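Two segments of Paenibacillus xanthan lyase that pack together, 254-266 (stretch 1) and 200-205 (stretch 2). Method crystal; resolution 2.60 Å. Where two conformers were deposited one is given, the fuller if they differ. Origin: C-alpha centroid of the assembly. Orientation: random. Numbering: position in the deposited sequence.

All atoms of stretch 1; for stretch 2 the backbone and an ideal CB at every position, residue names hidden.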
ATOM      1  N   PRO A 254      12.749  22.810  -8.324  1.00 19.06           N
ATOM      2  CA  PRO A 254      13.244  21.528  -8.843  1.00 20.10           C
ATOM      3  C   PRO A 254      12.182  20.437  -8.768  1.00 18.93           C
ATOM      4  O   PRO A 254      12.193  19.484  -9.561  1.00 17.77           O
ATOM      5  CB  PRO A 254      14.406  21.197  -7.903  1.00 12.35           C
ATOM      6  CG  PRO A 254      14.821  22.502  -7.350  1.00 19.46           C
ATOM      7  CD  PRO A 254      13.579  23.314  -7.215  1.00 18.74           C
ATOM      8  N   ASN A 255      11.262  20.592  -7.822  1.00 14.23           N
ATOM      9  CA  ASN A 255      10.144  19.671  -7.686  1.00 15.48           C
ATOM     10  C   ASN A 255       9.223  19.601  -8.913  1.00 17.72           C
ATOM     11  O   ASN A 255       8.409  18.688  -9.034  1.00 21.44           O
ATOM     12  CB  ASN A 255       9.335  20.002  -6.438  1.00 14.76           C
ATOM     13  CG  ASN A 255      10.050  19.613  -5.155  1.00 12.92           C
ATOM     14  OD1 ASN A 255      10.887  18.707  -5.136  1.00 25.23           O
ATOM     15  ND2 ASN A 255       9.713  20.290  -4.071  1.00 15.08           N
ATOM     16  N   LYS A 256       9.359  20.549  -9.832  1.00 14.93           N
ATOM     17  CA  LYS A 256       8.561  20.533 -11.045  1.00 15.69           C
ATOM     18  C   LYS A 256       8.767  19.247 -11.839  1.00 19.15           C
ATOM     19  O   LYS A 256       7.879  18.826 -12.588  1.00 17.87           O
ATOM     20  CB  LYS A 256       8.849  21.760 -11.920  1.00 15.23           C
ATOM     21  CG  LYS A 256      10.221  21.777 -12.573  1.00 21.32           C
ATOM     22  CD  LYS A 256      10.433  23.032 -13.421  1.00 26.90           C
ATOM     23  CE  LYS A 256      11.909  23.226 -13.793  1.00 29.68           C
ATOM     24  NZ  LYS A 256      12.347  22.341 -14.910  1.00 28.61           N
ATOM     25  N   ASN A 257       9.926  18.626 -11.661  0.60 18.91           N
ATOM     26  CA  ASN A 257      10.225  17.395 -12.370  0.60 18.42           C
ATOM     27  C   ASN A 257       9.357  16.222 -11.867  0.60 19.72           C
ATOM     28  O   ASN A 257       9.181  15.224 -12.569  0.60 19.41           O
ATOM     29  CB  ASN A 257      11.733  17.108 -12.323  0.60 18.92           C
ATOM     30  CG  ASN A 257      12.572  18.278 -12.875  0.60 22.24           C
ATOM     31  OD1 ASN A 257      12.378  18.730 -14.012  0.60 15.90           O
ATOM     32  ND2 ASN A 257      13.497  18.778 -12.056  0.60 21.00           N
ATOM     33  N   ASN A 258       8.783  16.375 -10.673  1.00 18.35           N
ATOM     34  CA  ASN A 258       7.818  15.418 -10.137  1.00 17.34           C
ATOM     35  C   ASN A 258       6.562  15.345 -11.000  1.00 21.26           C
ATOM     36  O   ASN A 258       5.941  14.278 -11.140  1.00 21.28           O
ATOM     37  CB  ASN A 258       7.425  15.784  -8.704  1.00 18.34           C
ATOM     38  CG  ASN A 258       8.608  15.783  -7.755  1.00 19.45           C
ATOM     39  OD1 ASN A 258       9.692  15.313  -8.102  1.00 30.74           O
ATOM     40  ND2 ASN A 258       8.401  16.296  -6.544  1.00 17.85           N
ATOM     41  N   VAL A 259       6.197  16.483 -11.585  1.00 16.96           N
ATOM     42  CA  VAL A 259       5.019  16.558 -12.442  1.00 18.88           C
ATOM     43  C   VAL A 259       5.201  15.668 -13.669  1.00 16.19           C
ATOM     44  O   VAL A 259       4.250  15.073 -14.155  1.00 17.95           O
ATOM     45  CB  VAL A 259       4.712  18.012 -12.869  1.00 14.77           C
ATOM     46  CG1 VAL A 259       3.499  18.068 -13.783  1.00  9.99           C
ATOM     47  CG2 VAL A 259       4.498  18.882 -11.644  1.00 10.03           C
ATOM     48  N   TYR A 260       6.428  15.561 -14.164  1.00 16.33           N
ATOM     49  CA  TYR A 260       6.683  14.676 -15.295  1.00 15.86           C
ATOM     50  C   TYR A 260       6.621  13.218 -14.845  1.00 18.21           C
ATOM     51  O   TYR A 260       6.066  12.375 -15.543  1.00 17.02           O
ATOM     52  CB  TYR A 260       8.008  15.019 -15.980  1.00 13.68           C
ATOM     53  CG  TYR A 260       8.021  16.446 -16.470  1.00 20.72           C
ATOM     54  CD1 TYR A 260       7.510  16.776 -17.715  1.00 18.69           C
ATOM     55  CD2 TYR A 260       8.500  17.473 -15.664  1.00 23.40           C
ATOM     56  CE1 TYR A 260       7.490  18.087 -18.150  1.00 25.22           C
ATOM     57  CE2 TYR A 260       8.481  18.786 -16.092  1.00 19.33           C
ATOM     58  CZ  TYR A 260       7.981  19.085 -17.337  1.00 19.91           C
ATOM     59  OH  TYR A 260       7.970  20.388 -17.773  1.00 21.47           O
ATOM     60  N   ARG A 261       7.159  12.939 -13.662  1.00 15.94           N
ATOM     61  CA  ARG A 261       7.100  11.601 -13.105  1.00 18.95           C
ATOM     62  C   ARG A 261       5.654  11.145 -12.910  1.00 21.48           C
ATOM     63  O   ARG A 261       5.345   9.956 -13.124  1.00 15.95           O
ATOM     64  CB  ARG A 261       7.860  11.512 -11.773  1.00 19.84           C
ATOM     65  CG  ARG A 261       9.348  11.870 -11.825  1.00 24.12           C
ATOM     66  CD  ARG A 261      10.046  11.374 -13.086  1.00 22.91           C
ATOM     67  NE  ARG A 261      10.012   9.918 -13.233  1.00 28.23           N
ATOM     68  CZ  ARG A 261      10.542   9.260 -14.261  1.00 29.77           C
ATOM     69  NH1 ARG A 261      11.158   9.928 -15.231  1.00 26.46           N
ATOM     70  NH2 ARG A 261      10.455   7.935 -14.321  1.00 27.28           N
ATOM     71  N   TRP A 262       4.785  12.079 -12.504  1.00 17.13           N
ATOM     72  CA  TRP A 262       3.369  11.769 -12.243  1.00 18.57           C
ATOM     73  C   TRP A 262       2.737  11.034 -13.414  1.00 17.16           C
ATOM     74  O   TRP A 262       1.947  10.109 -13.223  1.00 19.04           O
ATOM     75  CB  TRP A 262       2.547  13.026 -11.948  1.00 15.34           C
ATOM     76  CG  TRP A 262       2.896  13.712 -10.653  1.00 21.97           C
ATOM     77  CD1 TRP A 262       3.632  13.200  -9.620  1.00 17.66           C
ATOM     78  CD2 TRP A 262       2.528  15.047 -10.262  1.00 16.91           C
ATOM     79  NE1 TRP A 262       3.735  14.130  -8.609  1.00 16.10           N
ATOM     80  CE2 TRP A 262       3.071  15.270  -8.980  1.00 16.18           C
ATOM     81  CE3 TRP A 262       1.799  16.072 -10.871  1.00 19.32           C
ATOM     82  CZ2 TRP A 262       2.903  16.478  -8.298  1.00 18.99           C
ATOM     83  CZ3 TRP A 262       1.629  17.269 -10.187  1.00 15.52           C
ATOM     84  CH2 TRP A 262       2.180  17.461  -8.918  1.00 17.14           C
ATOM     85  N   ILE A 263       3.099  11.444 -14.625  1.00 13.03           N
ATOM     86  CA  ILE A 263       2.623  10.777 -15.827  1.00 12.96           C
ATOM     87  C   ILE A 263       3.001   9.294 -15.844  1.00 16.16           C
ATOM     88  O   ILE A 263       2.140   8.439 -16.039  1.00 18.00           O
ATOM     89  CB  ILE A 263       3.155  11.465 -17.086  1.00 14.08           C
ATOM     90  CG1 ILE A 263       2.768  12.950 -17.079  1.00 15.59           C
ATOM     91  CG2 ILE A 263       2.647  10.769 -18.328  1.00 11.98           C
ATOM     92  CD1 ILE A 263       1.294  13.206 -16.823  1.00 13.57           C
ATOM     93  N   TYR A 264       4.278   8.982 -15.621  1.00 16.46           N
ATOM     94  CA  TYR A 264       4.710   7.582 -15.632  1.00 17.54           C
ATOM     95  C   TYR A 264       4.122   6.804 -14.463  1.00 14.84           C
ATOM     96  O   TYR A 264       3.763   5.640 -14.605  1.00 13.11           O
ATOM     97  CB  TYR A 264       6.230   7.457 -15.582  1.00 14.77           C
ATOM     98  CG  TYR A 264       6.956   8.104 -16.725  1.00 13.67           C
ATOM     99  CD1 TYR A 264       6.723   7.712 -18.032  1.00 13.44           C
ATOM    100  CD2 TYR A 264       7.905   9.092 -16.494  1.00 17.43           C
ATOM    101  CE1 TYR A 264       7.397   8.299 -19.082  1.00 18.47           C
ATOM    102  CE2 TYR A 264       8.588   9.684 -17.533  1.00 19.32           C
ATOM    103  CZ  TYR A 264       8.331   9.285 -18.828  1.00 21.81           C
ATOM    104  OH  TYR A 264       9.010   9.879 -19.869  1.00 19.65           O
ATOM    105  N   ASP A 265       4.041   7.449 -13.305  1.00 12.37           N
ATOM    106  CA  ASP A 265       3.655   6.760 -12.084  1.00 11.99           C
ATOM    107  C   ASP A 265       2.171   6.830 -11.759  1.00 15.83           C
ATOM    108  O   ASP A 265       1.600   5.852 -11.287  1.00 17.37           O
ATOM    109  CB  ASP A 265       4.457   7.285 -10.894  1.00 16.19           C
ATOM    110  CG  ASP A 265       5.949   7.116 -11.077  1.00 20.48           C
ATOM    111  OD1 ASP A 265       6.359   6.264 -11.904  1.00 20.14           O
ATOM    112  OD2 ASP A 265       6.708   7.839 -10.393  1.00 16.86           O
ATOM    113  N   SER A 266       1.537   7.973 -12.015  1.00 18.32           N
ATOM    114  CA  SER A 266       0.174   8.171 -11.538  1.00 11.66           C
ATOM    115  C   SER A 266      -0.886   8.242 -12.628  1.00 15.81           C
ATOM    116  O   SER A 266      -2.077   8.256 -12.322  1.00 16.25           O
ATOM    117  CB  SER A 266       0.110   9.411 -10.656  1.00 11.66           C
ATOM    118  OG  SER A 266       1.022   9.284  -9.585  1.00 15.14           O
ATOM    119  N   UNK A 200       3.940  24.582  -3.217  1.00 16.72           N
ATOM    120  CA  UNK A 200       3.451  23.759  -2.117  1.00 14.84           C
ATOM    121  C   UNK A 200       2.672  22.527  -2.580  1.00 16.88           C
ATOM    122  O   UNK A 200       2.458  21.615  -1.795  1.00 22.23           O
ATOM    123  CB  UNK A 200       2.565  24.606  -1.201  1.00 14.84           C
ATOM    124  N   UNK A 201       2.260  22.499  -3.848  1.00 16.91           N
ATOM    125  CA  UNK A 201       1.516  21.362  -4.408  1.00 17.66           C
ATOM    126  C   UNK A 201       2.420  20.300  -5.020  1.00 16.53           C
ATOM    127  O   UNK A 201       1.962  19.220  -5.394  1.00 17.85           O
ATOM    128  CB  UNK A 201       0.532  21.858  -5.469  1.00 17.66           C
ATOM    129  N   UNK A 202       3.696  20.626  -5.165  1.00 17.78           N
ATOM    130  CA  UNK A 202       4.633  19.759  -5.874  1.00 15.41           C
ATOM    131  C   UNK A 202       5.253  18.560  -5.115  1.00 14.60           C
ATOM    132  O   UNK A 202       5.431  17.503  -5.710  1.00 18.63           O
ATOM    133  CB  UNK A 202       5.779  20.639  -6.376  1.00 15.41           C
ATOM    134  N   UNK A 203       5.603  18.714  -3.822  1.00 14.23           N
ATOM    135  CA  UNK A 203       6.324  17.608  -3.176  1.00 17.20           C
ATOM    136  C   UNK A 203       5.504  16.332  -3.060  1.00 22.31           C
ATOM    137  O   UNK A 203       4.276  16.387  -3.092  1.00 19.85           O
ATOM    138  CB  UNK A 203       6.780  18.036  -1.780  1.00 17.20           C
ATOM    139  N   UNK A 204       6.187  15.194  -2.943  1.00 20.76           N
ATOM    140  CA  UNK A 204       5.521  13.930  -2.652  1.00 14.84           C
ATOM    141  C   UNK A 204       5.083  13.908  -1.191  1.00 21.14           C
ATOM    142  O   UNK A 204       5.573  14.694  -0.378  1.00 24.15           O
ATOM    143  CB  UNK A 204       6.440  12.746  -2.959  1.00 14.84           C
ATOM    144  N   UNK A 205       4.141  13.026  -0.871  1.00 18.34           N
ATOM    145  CA  UNK A 205       3.706  12.838   0.505  1.00 19.21           C
ATOM    146  C   UNK A 205       3.714  11.357   0.871  1.00 18.79           C
ATOM    147  O   UNK A 205       3.754  10.498  -0.010  1.00 21.57           O
ATOM    148  CB  UNK A 205       2.311  13.431   0.712  1.00 19.21           C
TER

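Position 200 opens stretch 2 with phi/psi of -60/-15. Its CA-to-CB bond points away from stretch 1, and nothing of that stretch lies within 5.5 Å of the ideal CB, so the contact places almost no demand on the side chain; small or polar residues would serve equally well. The deposited residue is A200, which makes no contact here.

Position 201 is also helical in its backbone angles. CA-to-CB runs sideways and again finds nothing of stretch 1 within 5.5 Å, so many types fit. The backbone matters more, because its carbonyl faces the rim of an indole. The residue is L201, whose O lies 3.9 Å from W262 CH2, near the ring plane at its edge; the nearest approach of its side chain is L201 CB to W262 CH2, 5.8 Å.

Position 202 is where the two backbones come closest, its CA 5.8 Å from the CA of N255. The bond to CB points sideways, and the ideal CB is only 3.6 Å from N255 CB. Beyond it lies an apolar hollow lined by V259 CG2 and the six-membered ring of W262. A medium-sized aliphatic chain, leucine, isoleucine or methionine, would suit it; a charge would find no partner among these carbons. The residue is L202, with chi1 m and chi2 t. Its CD2 reaches V259 CG2 at 3.7 Å and W262 CH2 at 4.3 Å, while CD1 lies 3.8 Å from K256 N. The carbonyl is busy as well: N258 ND2 donates a weak hydrogen bond to L202 O (3.3 Å), nearly straight at 179°. Water 1 donates to L202 O (2.6 Å) and accepts from W262 NE1 (2.9 Å), so the indole nitrogen, too far for direct bonding, is joined to the same carbonyl.

At position 203 phi/psi change to -65/157, an extended conformation, and CB points away from stretch 1. The phi would admit proline, but many other residues could also occupy the site. P203 is found, its CG resting 3.9 Å from N255 ND2. Having no amide hydrogen, it gives its backbone nitrogen no donor role.

Position 204 keeps the extended backbone, and its CB points sideways, 5.4 Å from N258 ND2. Further along stretch 1 lie the indole edge of W262, the amide of N258 and the carboxylate of D265. A long side chain that is flat along its length and polar at its tip would use all three; tyrosine is apt, though glutamine or arginine could address parts of the site. In Y204 the end of the side chain comes nearer the helix: CE1 lies 3.8 Å from W262 NE1, CE2 3.5 Å from N258 CG, and OH 3.4 Å from R261 CB. Water 3 lies 2.7 Å from Y204 OH and donates to D265 OD2 (2.8 Å), bridging hydroxyl and carboxylate.

Position 205 is out of reach of stretch 1, and its -130/164 backbone tolerates a beta-branched residue. V205 fits without contributing to the contact.

Stretch 2, residues 200-205: ALLPYV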
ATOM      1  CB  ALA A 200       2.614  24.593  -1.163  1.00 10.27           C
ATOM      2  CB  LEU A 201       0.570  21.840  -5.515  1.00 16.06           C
ATOM      3  CG  LEU A 201      -0.550  22.810  -5.175  1.00 16.09           C
ATOM      4  CD1 LEU A 201      -1.245  23.230  -6.453  1.00 16.92           C
ATOM      5  CD2 LEU A 201      -1.527  22.172  -4.213  1.00 18.73           C
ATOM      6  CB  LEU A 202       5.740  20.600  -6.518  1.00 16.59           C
ATOM      7  CG  LEU A 202       5.295  21.671  -7.523  1.00 19.64           C
ATOM      8  CD1 LEU A 202       6.500  22.398  -8.083  1.00 17.57           C
ATOM      9  CD2 LEU A 202       4.471  21.074  -8.651  1.00 14.47           C
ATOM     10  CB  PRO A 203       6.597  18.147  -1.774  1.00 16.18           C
ATOM     11  CG  PRO A 203       6.561  19.624  -1.916  1.00 14.36           C
ATOM     12  CD  PRO A 203       5.491  19.874  -2.920  1.00 19.40           C
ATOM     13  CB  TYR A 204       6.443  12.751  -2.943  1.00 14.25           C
ATOM     14  CG  TYR A 204       6.694  12.517  -4.418  1.00 15.63           C
ATOM     15  CD1 TYR A 204       5.689  12.014  -5.234  1.00 19.09           C
ATOM     16  CD2 TYR A 204       7.925  12.801  -4.993  1.00 13.35           C
ATOM     17  CE1 TYR A 204       5.896  11.801  -6.575  1.00 13.09           C
ATOM     18  CE2 TYR A 204       8.143  12.586  -6.337  1.00 15.83           C
ATOM     19  CZ  TYR A 204       7.118  12.085  -7.122  1.00 12.54           C
ATOM     20  OH  TYR A 204       7.304  11.858  -8.467  1.00 11.97           O
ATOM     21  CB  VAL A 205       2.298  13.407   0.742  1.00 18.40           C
ATOM     22  CG1 VAL A 205       2.292  14.891   0.482  1.00 12.79           C
ATOM     23  CG2 VAL A 205       1.279  12.698  -0.136  1.00 17.07           C
TER
HETATM   24  O   HOH W   1       5.168  14.989  -6.253  1.00 15.34           O
HETATM   25  O   HOH W   2       9.553  15.803  -3.408  1.00  6.69           O
HETATM   26  O   HOH W   3       5.420  10.218  -9.548  1.00 19.97           O
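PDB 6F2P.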